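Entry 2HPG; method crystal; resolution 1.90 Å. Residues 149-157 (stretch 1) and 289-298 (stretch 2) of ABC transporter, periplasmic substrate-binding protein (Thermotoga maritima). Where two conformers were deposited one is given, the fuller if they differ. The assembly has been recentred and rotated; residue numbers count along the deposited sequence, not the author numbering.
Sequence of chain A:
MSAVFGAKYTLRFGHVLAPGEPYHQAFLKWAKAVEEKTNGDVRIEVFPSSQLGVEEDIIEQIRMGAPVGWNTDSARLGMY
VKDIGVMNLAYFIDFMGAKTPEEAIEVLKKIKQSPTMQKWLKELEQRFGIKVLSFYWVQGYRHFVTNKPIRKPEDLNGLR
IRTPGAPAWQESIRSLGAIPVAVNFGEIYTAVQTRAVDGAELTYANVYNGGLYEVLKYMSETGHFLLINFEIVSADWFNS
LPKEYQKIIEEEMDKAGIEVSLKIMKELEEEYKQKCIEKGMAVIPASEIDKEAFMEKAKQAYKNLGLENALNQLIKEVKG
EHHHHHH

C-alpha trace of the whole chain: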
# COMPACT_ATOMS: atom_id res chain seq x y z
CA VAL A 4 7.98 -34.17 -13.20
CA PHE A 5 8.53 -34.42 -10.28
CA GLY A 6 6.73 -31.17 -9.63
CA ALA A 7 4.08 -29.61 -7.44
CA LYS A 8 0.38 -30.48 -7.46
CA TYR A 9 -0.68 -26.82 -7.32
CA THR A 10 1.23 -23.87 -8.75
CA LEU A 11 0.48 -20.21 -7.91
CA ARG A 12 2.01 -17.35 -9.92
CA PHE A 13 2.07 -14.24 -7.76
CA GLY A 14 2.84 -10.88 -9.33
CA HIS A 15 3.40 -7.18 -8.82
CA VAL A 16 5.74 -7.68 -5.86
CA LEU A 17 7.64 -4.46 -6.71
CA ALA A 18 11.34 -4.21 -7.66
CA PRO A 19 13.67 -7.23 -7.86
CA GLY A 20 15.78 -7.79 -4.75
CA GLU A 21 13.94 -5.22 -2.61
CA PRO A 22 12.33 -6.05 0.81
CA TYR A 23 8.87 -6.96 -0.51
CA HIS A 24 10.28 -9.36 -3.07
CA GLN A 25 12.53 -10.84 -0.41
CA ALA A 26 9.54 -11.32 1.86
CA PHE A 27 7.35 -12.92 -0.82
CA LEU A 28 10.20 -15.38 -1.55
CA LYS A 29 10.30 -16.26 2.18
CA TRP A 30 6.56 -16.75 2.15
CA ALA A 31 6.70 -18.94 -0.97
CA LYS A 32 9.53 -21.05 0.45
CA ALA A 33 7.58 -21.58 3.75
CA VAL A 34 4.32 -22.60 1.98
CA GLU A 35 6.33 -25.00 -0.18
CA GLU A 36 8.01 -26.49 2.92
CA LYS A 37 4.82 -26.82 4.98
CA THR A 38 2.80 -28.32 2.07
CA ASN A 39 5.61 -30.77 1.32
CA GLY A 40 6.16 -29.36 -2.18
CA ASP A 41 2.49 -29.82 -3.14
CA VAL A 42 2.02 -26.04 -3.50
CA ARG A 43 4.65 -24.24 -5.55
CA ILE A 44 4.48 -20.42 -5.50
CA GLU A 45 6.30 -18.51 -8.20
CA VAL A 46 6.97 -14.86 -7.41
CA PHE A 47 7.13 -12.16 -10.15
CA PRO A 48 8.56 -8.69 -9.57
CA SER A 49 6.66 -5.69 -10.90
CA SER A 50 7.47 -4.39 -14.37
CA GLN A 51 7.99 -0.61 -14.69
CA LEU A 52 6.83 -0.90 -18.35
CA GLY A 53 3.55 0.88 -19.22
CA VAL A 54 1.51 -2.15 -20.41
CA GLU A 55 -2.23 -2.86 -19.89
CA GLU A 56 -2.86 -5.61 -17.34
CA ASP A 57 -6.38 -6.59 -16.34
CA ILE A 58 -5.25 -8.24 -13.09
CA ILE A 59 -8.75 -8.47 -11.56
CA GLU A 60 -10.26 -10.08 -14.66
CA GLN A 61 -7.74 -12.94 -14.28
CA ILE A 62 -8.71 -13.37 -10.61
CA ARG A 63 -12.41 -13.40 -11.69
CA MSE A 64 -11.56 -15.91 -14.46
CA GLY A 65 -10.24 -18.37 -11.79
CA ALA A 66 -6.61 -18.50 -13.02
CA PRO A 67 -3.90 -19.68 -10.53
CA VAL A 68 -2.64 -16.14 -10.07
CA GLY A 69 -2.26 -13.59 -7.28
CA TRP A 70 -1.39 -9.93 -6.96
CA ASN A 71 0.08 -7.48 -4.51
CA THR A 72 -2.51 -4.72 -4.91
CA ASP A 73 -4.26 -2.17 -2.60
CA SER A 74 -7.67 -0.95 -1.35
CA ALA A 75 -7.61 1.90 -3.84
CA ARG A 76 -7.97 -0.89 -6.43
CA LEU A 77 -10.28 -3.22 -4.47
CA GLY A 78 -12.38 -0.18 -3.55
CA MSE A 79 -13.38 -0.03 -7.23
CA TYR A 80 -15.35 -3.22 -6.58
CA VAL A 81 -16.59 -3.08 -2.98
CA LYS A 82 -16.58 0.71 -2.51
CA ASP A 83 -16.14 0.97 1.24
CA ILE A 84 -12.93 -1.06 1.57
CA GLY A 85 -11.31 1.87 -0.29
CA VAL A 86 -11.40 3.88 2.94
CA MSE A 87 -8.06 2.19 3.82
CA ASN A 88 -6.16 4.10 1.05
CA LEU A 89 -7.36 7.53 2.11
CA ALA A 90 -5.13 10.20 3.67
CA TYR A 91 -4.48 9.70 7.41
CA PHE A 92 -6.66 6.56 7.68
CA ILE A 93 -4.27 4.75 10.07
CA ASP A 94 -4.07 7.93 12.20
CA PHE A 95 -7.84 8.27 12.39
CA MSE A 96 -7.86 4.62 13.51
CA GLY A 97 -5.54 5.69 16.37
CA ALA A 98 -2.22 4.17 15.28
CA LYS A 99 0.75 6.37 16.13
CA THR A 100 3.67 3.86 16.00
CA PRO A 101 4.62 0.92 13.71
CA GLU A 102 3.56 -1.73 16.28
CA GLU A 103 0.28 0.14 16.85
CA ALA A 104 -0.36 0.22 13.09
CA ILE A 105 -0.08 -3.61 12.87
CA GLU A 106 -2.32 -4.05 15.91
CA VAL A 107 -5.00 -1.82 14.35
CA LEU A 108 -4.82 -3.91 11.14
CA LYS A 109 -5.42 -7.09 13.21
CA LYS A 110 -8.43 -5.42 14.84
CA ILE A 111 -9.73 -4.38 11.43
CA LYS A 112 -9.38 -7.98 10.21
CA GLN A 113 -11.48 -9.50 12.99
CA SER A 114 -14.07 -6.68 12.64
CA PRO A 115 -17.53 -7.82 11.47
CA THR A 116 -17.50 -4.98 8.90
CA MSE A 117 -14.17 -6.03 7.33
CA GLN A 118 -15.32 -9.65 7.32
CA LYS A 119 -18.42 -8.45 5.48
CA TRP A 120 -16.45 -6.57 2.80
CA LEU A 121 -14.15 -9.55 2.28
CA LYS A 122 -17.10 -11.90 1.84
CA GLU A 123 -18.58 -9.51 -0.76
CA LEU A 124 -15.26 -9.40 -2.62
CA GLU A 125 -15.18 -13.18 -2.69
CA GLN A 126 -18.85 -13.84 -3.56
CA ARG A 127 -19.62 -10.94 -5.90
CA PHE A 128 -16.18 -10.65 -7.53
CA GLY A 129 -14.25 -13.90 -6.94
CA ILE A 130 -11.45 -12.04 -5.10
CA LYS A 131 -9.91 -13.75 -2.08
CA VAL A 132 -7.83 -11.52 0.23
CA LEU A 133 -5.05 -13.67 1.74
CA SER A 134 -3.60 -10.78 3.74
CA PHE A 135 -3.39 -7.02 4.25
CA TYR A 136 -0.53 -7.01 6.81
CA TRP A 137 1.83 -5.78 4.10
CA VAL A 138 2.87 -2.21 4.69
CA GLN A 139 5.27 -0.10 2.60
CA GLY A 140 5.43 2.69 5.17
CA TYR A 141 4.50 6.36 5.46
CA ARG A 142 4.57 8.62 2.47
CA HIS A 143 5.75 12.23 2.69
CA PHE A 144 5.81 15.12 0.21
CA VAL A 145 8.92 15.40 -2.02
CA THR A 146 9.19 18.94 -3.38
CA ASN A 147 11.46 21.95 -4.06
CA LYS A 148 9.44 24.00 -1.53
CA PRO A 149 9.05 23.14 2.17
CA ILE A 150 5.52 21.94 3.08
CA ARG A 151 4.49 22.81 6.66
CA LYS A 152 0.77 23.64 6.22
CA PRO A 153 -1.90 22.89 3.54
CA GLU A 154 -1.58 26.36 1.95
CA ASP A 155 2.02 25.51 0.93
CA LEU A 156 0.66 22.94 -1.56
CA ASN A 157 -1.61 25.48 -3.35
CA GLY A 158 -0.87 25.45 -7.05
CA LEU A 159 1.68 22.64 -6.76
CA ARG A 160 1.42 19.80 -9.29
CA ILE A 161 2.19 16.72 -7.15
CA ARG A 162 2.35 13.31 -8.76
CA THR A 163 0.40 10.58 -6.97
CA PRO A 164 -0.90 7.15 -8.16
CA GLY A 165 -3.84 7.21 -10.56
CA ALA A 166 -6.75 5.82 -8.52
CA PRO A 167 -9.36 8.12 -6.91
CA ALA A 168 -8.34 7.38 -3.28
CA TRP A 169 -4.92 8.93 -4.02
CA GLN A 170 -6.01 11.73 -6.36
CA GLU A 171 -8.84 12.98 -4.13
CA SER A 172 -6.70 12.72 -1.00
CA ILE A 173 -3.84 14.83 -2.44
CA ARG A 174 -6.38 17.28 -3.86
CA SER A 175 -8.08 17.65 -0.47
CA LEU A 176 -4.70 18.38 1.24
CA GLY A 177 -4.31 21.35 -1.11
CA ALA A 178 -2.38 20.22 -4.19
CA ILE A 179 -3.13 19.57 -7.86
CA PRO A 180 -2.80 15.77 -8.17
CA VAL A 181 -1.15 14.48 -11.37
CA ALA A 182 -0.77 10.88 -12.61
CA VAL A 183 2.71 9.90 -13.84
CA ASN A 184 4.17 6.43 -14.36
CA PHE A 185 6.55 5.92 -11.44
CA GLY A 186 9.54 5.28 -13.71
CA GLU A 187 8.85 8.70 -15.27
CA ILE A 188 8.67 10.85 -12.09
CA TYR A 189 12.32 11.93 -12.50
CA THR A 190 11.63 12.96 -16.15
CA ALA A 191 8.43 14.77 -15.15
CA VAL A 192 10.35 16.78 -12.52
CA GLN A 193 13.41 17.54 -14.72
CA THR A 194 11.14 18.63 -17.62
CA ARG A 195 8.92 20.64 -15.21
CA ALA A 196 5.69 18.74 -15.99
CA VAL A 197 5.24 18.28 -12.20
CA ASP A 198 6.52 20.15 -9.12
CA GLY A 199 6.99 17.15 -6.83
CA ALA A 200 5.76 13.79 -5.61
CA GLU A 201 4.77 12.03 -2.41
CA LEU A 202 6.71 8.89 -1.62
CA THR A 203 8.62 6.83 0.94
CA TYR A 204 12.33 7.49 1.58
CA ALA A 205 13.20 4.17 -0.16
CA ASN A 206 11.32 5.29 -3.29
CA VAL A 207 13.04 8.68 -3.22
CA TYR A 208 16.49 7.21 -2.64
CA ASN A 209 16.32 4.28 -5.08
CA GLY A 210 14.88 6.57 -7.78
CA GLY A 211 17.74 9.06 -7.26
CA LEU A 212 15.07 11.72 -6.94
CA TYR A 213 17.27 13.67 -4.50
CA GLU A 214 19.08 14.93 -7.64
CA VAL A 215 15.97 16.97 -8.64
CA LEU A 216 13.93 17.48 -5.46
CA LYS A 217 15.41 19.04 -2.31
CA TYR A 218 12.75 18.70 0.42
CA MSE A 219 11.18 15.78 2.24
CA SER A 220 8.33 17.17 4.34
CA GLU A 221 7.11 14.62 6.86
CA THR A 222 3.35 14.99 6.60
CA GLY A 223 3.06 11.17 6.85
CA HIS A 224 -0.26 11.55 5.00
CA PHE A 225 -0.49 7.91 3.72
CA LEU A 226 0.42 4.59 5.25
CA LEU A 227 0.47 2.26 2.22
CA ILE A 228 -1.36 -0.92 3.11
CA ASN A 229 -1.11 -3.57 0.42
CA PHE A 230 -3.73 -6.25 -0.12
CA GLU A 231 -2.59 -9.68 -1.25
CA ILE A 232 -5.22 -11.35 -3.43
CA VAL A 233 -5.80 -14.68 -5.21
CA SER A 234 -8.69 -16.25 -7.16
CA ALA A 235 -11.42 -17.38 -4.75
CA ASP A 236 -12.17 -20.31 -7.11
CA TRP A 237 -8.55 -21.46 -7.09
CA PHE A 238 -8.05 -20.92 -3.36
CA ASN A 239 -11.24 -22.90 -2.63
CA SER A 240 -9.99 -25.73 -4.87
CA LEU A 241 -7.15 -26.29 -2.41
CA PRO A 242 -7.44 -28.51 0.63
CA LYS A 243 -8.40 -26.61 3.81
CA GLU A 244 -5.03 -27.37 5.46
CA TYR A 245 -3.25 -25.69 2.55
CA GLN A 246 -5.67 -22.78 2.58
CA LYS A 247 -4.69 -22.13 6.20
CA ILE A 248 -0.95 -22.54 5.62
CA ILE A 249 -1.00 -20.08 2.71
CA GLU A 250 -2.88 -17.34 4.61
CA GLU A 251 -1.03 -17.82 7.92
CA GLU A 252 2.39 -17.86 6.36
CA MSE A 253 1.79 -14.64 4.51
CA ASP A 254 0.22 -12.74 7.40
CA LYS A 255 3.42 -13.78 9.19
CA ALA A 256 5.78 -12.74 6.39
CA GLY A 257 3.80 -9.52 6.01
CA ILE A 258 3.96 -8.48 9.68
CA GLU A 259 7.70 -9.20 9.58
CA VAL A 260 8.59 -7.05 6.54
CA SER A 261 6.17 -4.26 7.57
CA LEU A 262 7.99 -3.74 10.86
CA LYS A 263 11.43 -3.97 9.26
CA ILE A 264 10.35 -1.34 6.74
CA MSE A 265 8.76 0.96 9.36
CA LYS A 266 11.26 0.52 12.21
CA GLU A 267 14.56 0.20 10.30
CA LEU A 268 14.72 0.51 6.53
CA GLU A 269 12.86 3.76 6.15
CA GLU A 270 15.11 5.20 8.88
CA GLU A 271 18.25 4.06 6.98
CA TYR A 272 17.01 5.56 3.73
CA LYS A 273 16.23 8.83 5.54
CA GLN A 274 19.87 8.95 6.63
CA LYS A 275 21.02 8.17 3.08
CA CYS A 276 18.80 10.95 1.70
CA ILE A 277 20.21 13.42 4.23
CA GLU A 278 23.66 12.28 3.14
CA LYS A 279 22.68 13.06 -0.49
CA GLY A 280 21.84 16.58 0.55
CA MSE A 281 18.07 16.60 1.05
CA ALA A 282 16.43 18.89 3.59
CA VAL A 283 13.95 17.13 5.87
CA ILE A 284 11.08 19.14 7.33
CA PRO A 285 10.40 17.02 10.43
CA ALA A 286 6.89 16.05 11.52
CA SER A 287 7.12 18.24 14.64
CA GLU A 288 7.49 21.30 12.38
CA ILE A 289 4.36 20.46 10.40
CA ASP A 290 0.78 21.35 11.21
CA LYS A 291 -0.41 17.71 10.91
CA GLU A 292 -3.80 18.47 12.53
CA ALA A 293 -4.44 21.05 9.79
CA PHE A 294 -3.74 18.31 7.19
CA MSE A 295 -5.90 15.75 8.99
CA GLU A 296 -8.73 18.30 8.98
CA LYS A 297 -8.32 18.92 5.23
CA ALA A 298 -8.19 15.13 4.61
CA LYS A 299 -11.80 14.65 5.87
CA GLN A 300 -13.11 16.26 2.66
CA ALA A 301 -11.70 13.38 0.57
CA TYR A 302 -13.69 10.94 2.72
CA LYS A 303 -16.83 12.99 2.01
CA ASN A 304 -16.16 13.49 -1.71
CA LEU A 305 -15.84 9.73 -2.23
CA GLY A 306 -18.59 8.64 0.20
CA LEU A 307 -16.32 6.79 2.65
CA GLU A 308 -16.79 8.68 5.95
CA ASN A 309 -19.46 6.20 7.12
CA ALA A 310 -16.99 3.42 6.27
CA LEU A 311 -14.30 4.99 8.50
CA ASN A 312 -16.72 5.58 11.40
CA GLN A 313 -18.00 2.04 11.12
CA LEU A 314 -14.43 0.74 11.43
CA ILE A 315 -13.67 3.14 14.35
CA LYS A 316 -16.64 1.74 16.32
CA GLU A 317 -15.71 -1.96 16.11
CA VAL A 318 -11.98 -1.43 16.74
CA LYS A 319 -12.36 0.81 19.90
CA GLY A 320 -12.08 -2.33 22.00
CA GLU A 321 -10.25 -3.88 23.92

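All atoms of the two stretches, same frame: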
# COMPACT_ATOMS: atom_id res chain seq x y z
N PRO A 149 9.47 23.81 0.93
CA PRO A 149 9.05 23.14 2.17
C PRO A 149 7.53 23.15 2.34
O PRO A 149 6.90 24.13 2.00
CB PRO A 149 9.67 23.98 3.28
CG PRO A 149 10.49 24.99 2.65
CD PRO A 149 10.34 24.96 1.18
N ILE A 150 6.97 22.06 2.87
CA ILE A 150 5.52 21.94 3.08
C ILE A 150 5.30 21.78 4.58
O ILE A 150 5.67 20.76 5.17
CB ILE A 150 4.92 20.73 2.29
CG1 ILE A 150 5.22 20.82 0.78
CG2 ILE A 150 3.41 20.55 2.60
CD1 ILE A 150 4.78 22.12 0.09
N ARG A 151 4.76 22.81 5.22
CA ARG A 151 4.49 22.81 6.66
C ARG A 151 3.01 22.94 7.01
O ARG A 151 2.62 22.59 8.12
CB ARG A 151 5.21 23.97 7.32
CG ARG A 151 6.72 23.95 7.14
CD ARG A 151 7.39 24.99 7.99
NE ARG A 151 8.85 24.89 7.88
CZ ARG A 151 9.59 25.43 6.92
NH1 ARG A 151 9.04 26.13 5.95
NH2 ARG A 151 10.90 25.27 6.95
N LYS A 152 2.22 23.46 6.08
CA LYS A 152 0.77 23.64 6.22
C LYS A 152 0.11 23.43 4.84
O LYS A 152 0.77 23.55 3.82
CB LYS A 152 0.46 25.05 6.71
CG LYS A 152 1.00 26.13 5.78
CD LYS A 152 0.83 27.53 6.34
CE LYS A 152 1.68 28.52 5.57
NZ LYS A 152 0.88 29.76 5.36
N PRO A 153 -1.20 23.11 4.81
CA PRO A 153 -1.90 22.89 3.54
C PRO A 153 -1.70 23.97 2.49
O PRO A 153 -1.55 23.66 1.32
CB PRO A 153 -3.37 22.82 3.98
CG PRO A 153 -3.31 22.25 5.33
CD PRO A 153 -2.07 22.84 5.97
N GLU A 154 -1.67 25.24 2.90
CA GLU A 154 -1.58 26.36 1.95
C GLU A 154 -0.32 26.29 1.09
O GLU A 154 -0.30 26.83 -0.03
CB GLU A 154 -1.62 27.69 2.72
CG GLU A 154 -1.71 28.94 1.84
CD GLU A 154 -0.34 29.43 1.30
OE1 GLU A 154 0.71 29.27 2.01
OE2 GLU A 154 -0.32 29.95 0.15
N ASP A 155 0.73 25.65 1.62
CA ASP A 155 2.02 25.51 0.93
C ASP A 155 1.94 24.63 -0.32
O ASP A 155 2.82 24.72 -1.19
CB ASP A 155 3.06 24.91 1.86
CG ASP A 155 3.45 25.83 2.99
OD1 ASP A 155 3.33 27.04 2.81
OD2 ASP A 155 3.87 25.35 4.06
N LEU A 156 0.91 23.79 -0.39
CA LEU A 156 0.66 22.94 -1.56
C LEU A 156 -0.12 23.63 -2.69
O LEU A 156 -0.07 23.17 -3.83
CB LEU A 156 -0.07 21.68 -1.15
CG LEU A 156 0.69 20.70 -0.28
CD1 LEU A 156 -0.28 19.68 0.30
CD2 LEU A 156 1.85 20.02 -1.08
N ASN A 157 -0.80 24.74 -2.36
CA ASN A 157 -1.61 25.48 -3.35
C ASN A 157 -0.86 25.68 -4.65
O ASN A 157 0.27 26.19 -4.66
CB ASN A 157 -2.03 26.85 -2.82
CG ASN A 157 -2.89 27.64 -3.82
OD1 ASN A 157 -2.51 28.72 -4.27
ND2 ASN A 157 -4.03 27.07 -4.17
N ILE A 289 5.45 20.44 11.36
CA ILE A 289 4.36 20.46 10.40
C ILE A 289 3.05 20.47 11.15
O ILE A 289 2.89 19.80 12.17
CB ILE A 289 4.45 19.25 9.43
CG1 ILE A 289 5.72 19.39 8.58
CG2 ILE A 289 3.21 19.18 8.56
CD1 ILE A 289 6.11 18.16 7.78
N ASP A 290 2.12 21.27 10.64
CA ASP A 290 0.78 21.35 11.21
C ASP A 290 -0.03 20.13 10.76
O ASP A 290 -0.85 20.24 9.87
CB ASP A 290 0.12 22.63 10.72
CG ASP A 290 -1.11 22.98 11.51
OD1 ASP A 290 -1.52 22.16 12.38
OD2 ASP A 290 -1.67 24.07 11.27
N LYS A 291 0.21 18.96 11.37
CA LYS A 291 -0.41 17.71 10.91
C LYS A 291 -1.92 17.70 11.16
O LYS A 291 -2.69 17.20 10.35
CB LYS A 291 0.26 16.48 11.53
CG LYS A 291 1.66 16.18 10.92
CD LYS A 291 2.31 14.93 11.52
CE LYS A 291 1.83 13.64 10.87
NZ LYS A 291 2.39 12.45 11.53
N GLU A 292 -2.36 18.30 12.27
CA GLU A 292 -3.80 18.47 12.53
C GLU A 292 -4.50 19.26 11.42
O GLU A 292 -5.61 18.92 11.02
CB GLU A 292 -4.01 19.13 13.91
CG GLU A 292 -5.48 19.44 14.30
CD GLU A 292 -6.36 18.21 14.53
OE1 GLU A 292 -5.85 17.08 14.58
OE2 GLU A 292 -7.59 18.39 14.67
N ALA A 293 -3.86 20.29 10.89
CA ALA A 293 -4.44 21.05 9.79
C ALA A 293 -4.63 20.15 8.55
O ALA A 293 -5.62 20.28 7.81
CB ALA A 293 -3.57 22.24 9.44
N PHE A 294 -3.68 19.23 8.34
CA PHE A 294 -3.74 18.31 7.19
C PHE A 294 -4.81 17.25 7.42
O PHE A 294 -5.59 16.94 6.52
CB PHE A 294 -2.37 17.66 6.95
CG PHE A 294 -1.40 18.55 6.23
CD1 PHE A 294 -1.50 18.73 4.87
CD2 PHE A 294 -0.39 19.20 6.91
CE1 PHE A 294 -0.61 19.56 4.20
CE2 PHE A 294 0.52 20.01 6.25
CZ PHE A 294 0.41 20.19 4.89
N MSE A 295 -4.86 16.71 8.64
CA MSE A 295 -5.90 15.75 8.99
C MSE A 295 -7.28 16.34 8.79
O MSE A 295 -8.19 15.65 8.31
CB MSE A 295 -5.71 15.28 10.42
CG MSE A 295 -4.49 14.40 10.57
SE MSE A 295 -4.03 13.87 12.36
CE MSE A 295 -2.12 13.57 12.08
N GLU A 296 -7.44 17.62 9.13
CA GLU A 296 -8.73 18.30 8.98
C GLU A 296 -9.08 18.49 7.49
O GLU A 296 -10.22 18.28 7.09
CB GLU A 296 -8.73 19.63 9.77
CG GLU A 296 -8.73 19.41 11.30
CD GLU A 296 -8.53 20.69 12.14
OE1 GLU A 296 -8.45 21.80 11.56
OE2 GLU A 296 -8.44 20.59 13.40
N LYS A 297 -8.10 18.84 6.67
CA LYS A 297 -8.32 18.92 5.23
C LYS A 297 -8.64 17.54 4.63
O LYS A 297 -9.46 17.45 3.73
CB LYS A 297 -7.09 19.49 4.51
CG LYS A 297 -6.85 20.95 4.73
CD LYS A 297 -7.84 21.80 3.98
CE LYS A 297 -7.47 23.27 4.08
NZ LYS A 297 -8.66 24.17 3.94
N ALA A 298 -8.00 16.49 5.13
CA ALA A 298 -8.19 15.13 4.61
C ALA A 298 -9.65 14.65 4.66
O ALA A 298 -10.09 13.93 3.75
CB ALA A 298 -7.28 14.14 5.35

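What fills the hollow that stretch 1 offers? The bump is the ring of Phe294, on the first turn of the helix in stretch 2. Its CA-to-CB bond points sideways, but with chi1 at -79° the end of the side chain comes nearer to stretch 1. Pro153 lies over one face: its CD sits 3.8 Å from the ring centroid, 13° off the normal, a CH-pi contact. At the ring edge Leu156 CD1 comes within 3.9 Å of Phe294 CE1. Ile150 CG2 also packs against the ring, 3.8 Å from Phe294 CZ. A flat, buried phenyl group suits a pocket made of aliphatic carbon and backbone; Lys152 C is only 3.3 Å from Phe294 CZ.

How does Pro153 fit against the helix as well as the ring? Its CA-to-CB bond points toward stretch 2, and the compact ring fills the space over Phe294. Pro153 CD packs 3.8 Å from Ala293 CB, where the short methyl lets the proline come close to the helix. One turn further on, Lys297 CG meets Pro153 CG at 3.8 Å, so the aliphatic part of the lysine extends the apolar surface while its NZ reaches on to the exposed side.

What fixes the backbones beside this packing? A single hydrogen bond crosses between them, from Asp290 N to Arg151 O, 2.9 Å long and nearly straight at 168°. Ile289 flanks the same acceptor, its CG2 3.5 Å from Arg151 O. Nearby, Ile150 O is buried without a polar partner, 3.7 Å from Ile289 CG1.

What keeps each surface in shape? Asp155 OD2 accepts from Arg151 N at 2.9 Å and from Lys152 N at 3.2 Å, bracing the turn that carries Pro153. Across the contact, Asp290 caps the helix through a weak bond from Ala293 N to Asp290 OD1, 3.3 Å.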